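Local coordinates for protein STI-1 (Caenorhabditis elegans, PDB 4GCN) that binds Hsp90 and inhibits its ATPase activity, forms a co-chaperone complex with Hsp70 and Hsp90, and is represented here by its N-terminal TPR domain, at residues A[49-52]-A[53-57]. Residues are numbered along the deposited sequence; the frame is centred on the assembly and turned at random.
Sequences AAVY and FEEKK
The Glu55 carboxylate runs alongside the Tyr52 ring, its plane turned only 14° from the ring's, with Glu55 OE2 3.4 Å from Tyr52 CD1. Glu55 OE2 is also 3.7 Å from Val51 CG1, a methyl placed beside its own carbonyl carbon by a chi1 of -178°. Lys57 adds an aliphatic contact, its CD 3.8 Å from Tyr52 CD1, before its NZ meets Glu55 OE1 at 3.6 Å in a salt bridge. Glu55 OE2 is hydrogen-bonded to His28 NE2, so each carboxylate oxygen has a partner; an alanine at Glu55 would probably leave His28 and the Lys57 ammonium without these mates and the Tyr52 ring without the carboxylate alongside it. Backbone bonds follow near the end of helix 42-54, in a part of the chain predicted to form the second TPR repeat. Phe53 N to Ala49 O (2.9 Å) and Glu55 N to Val51 O (3.0 Å) keep the i to i+4 pattern. Lys56 then takes a positive phi of 66°, and Lys57 N reaches back to Tyr52 O at 2.9 Å while Lys56 N bonds Phe53 O: a Schellman motif. Lys57 is also the N-cap of helix 58-74, whose Phe58 meets the Phe53 ring edge-to-face.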
loop_
_atom_site.group_PDB
_atom_site.type_symbol
_atom_site.label_atom_id
_atom_site.label_comp_id
_atom_site.label_asym_id
_atom_site.label_seq_id
_atom_site.Cartn_x
_atom_site.Cartn_y
_atom_site.Cartn_z
ATOM N N ALA A 49 1.599 4.361 1.205
ATOM C CA ALA A 49 0.174 4.174 1.520
ATOM C C ALA A 49 -0.081 4.037 3.001
ATOM O O ALA A 49 -0.999 4.630 3.537
ATOM C CB ALA A 49 -0.401 2.993 0.700
ATOM N N ALA A 50 0.765 3.263 3.668
ATOM C CA ALA A 50 0.677 3.059 5.083
ATOM C C ALA A 50 0.885 4.358 5.851
ATOM O O ALA A 50 0.179 4.634 6.826
ATOM C CB ALA A 50 1.688 2.025 5.503
ATOM N N VAL A 51 1.839 5.166 5.435
ATOM C CA VAL A 51 2.035 6.475 6.049
ATOM C C VAL A 51 0.790 7.331 5.863
ATOM O O VAL A 51 0.300 7.905 6.832
ATOM C CB VAL A 51 3.250 7.220 5.495
ATOM C CG1 VAL A 51 3.405 8.557 6.216
ATOM C CG2 VAL A 51 4.496 6.352 5.652
ATOM N N TYR A 52 0.286 7.428 4.623
ATOM C CA TYR A 52 -0.901 8.231 4.365
ATOM C C TYR A 52 -2.091 7.805 5.209
ATOM O O TYR A 52 -2.791 8.637 5.706
ATOM C CB TYR A 52 -1.309 8.244 2.890
ATOM C CG TYR A 52 -0.444 9.085 1.976
ATOM C CD1 TYR A 52 -0.133 10.424 2.293
ATOM C CD2 TYR A 52 0.072 8.556 0.797
ATOM C CE1 TYR A 52 0.595 11.219 1.420
ATOM C CE2 TYR A 52 0.832 9.316 -0.049
ATOM C CZ TYR A 52 1.115 10.621 0.276
ATOM O OH TYR A 52 1.909 11.326 -0.560
ATOM N N PHE A 53 -2.264 6.515 5.404
ATOM C CA PHE A 53 -3.359 6.004 6.180
ATOM C C PHE A 53 -3.246 6.472 7.635
ATOM O O PHE A 53 -4.246 6.927 8.194
ATOM C CB PHE A 53 -3.357 4.456 6.125
ATOM C CG PHE A 53 -4.560 3.825 6.736
ATOM C CD1 PHE A 53 -5.627 3.488 5.947
ATOM C CD2 PHE A 53 -4.602 3.564 8.090
ATOM C CE1 PHE A 53 -6.740 2.905 6.501
ATOM C CE2 PHE A 53 -5.701 2.987 8.664
ATOM C CZ PHE A 53 -6.777 2.662 7.862
ATOM N N GLU A 54 -2.044 6.411 8.208
ATOM C CA GLU A 54 -1.851 6.878 9.615
ATOM C C GLU A 54 -2.031 8.371 9.742
ATOM O O GLU A 54 -2.468 8.804 10.798
ATOM C CB GLU A 54 -0.533 6.425 10.292
ATOM C CG GLU A 54 -0.574 6.568 11.820
ATOM C CD GLU A 54 0.472 5.776 12.597
ATOM O OE1 GLU A 54 1.070 4.856 12.015
ATOM O OE2 GLU A 54 0.699 6.051 13.827
ATOM N N GLU A 55 -1.759 9.130 8.671
ATOM C CA GLU A 55 -1.991 10.569 8.606
ATOM C C GLU A 55 -3.446 10.959 8.391
ATOM O O GLU A 55 -3.781 12.166 8.367
ATOM C CB GLU A 55 -1.196 11.146 7.410
ATOM C CG GLU A 55 0.300 11.255 7.616
ATOM C CD GLU A 55 0.988 11.887 6.411
ATOM O OE1 GLU A 55 1.454 13.029 6.526
ATOM O OE2 GLU A 55 1.018 11.277 5.344
ATOM N N LYS A 56 -4.286 9.966 8.160
ATOM C CA LYS A 56 -5.691 10.144 7.803
ATOM C C LYS A 56 -5.869 10.813 6.424
ATOM O O LYS A 56 -6.893 11.441 6.155
ATOM C CB LYS A 56 -6.448 10.900 8.895
ATOM C CG LYS A 56 -6.467 10.227 10.244
ATOM C CD LYS A 56 -7.302 11.070 11.184
ATOM C CE LYS A 56 -7.778 10.317 12.400
ATOM N NZ LYS A 56 -6.596 9.777 13.092
ATOM N N LYS A 57 -4.853 10.686 5.578
ATOM C CA LYS A 57 -4.944 11.103 4.174
ATOM C C LYS A 57 -5.452 9.899 3.406
ATOM O O LYS A 57 -4.696 9.242 2.711
ATOM C CB LYS A 57 -3.546 11.572 3.684
ATOM C CG LYS A 57 -3.114 12.855 4.399
ATOM C CD LYS A 57 -1.802 13.439 3.926
ATOM C CE LYS A 57 -1.446 14.580 4.852
ATOM N NZ LYS A 57 -0.272 15.290 4.355
#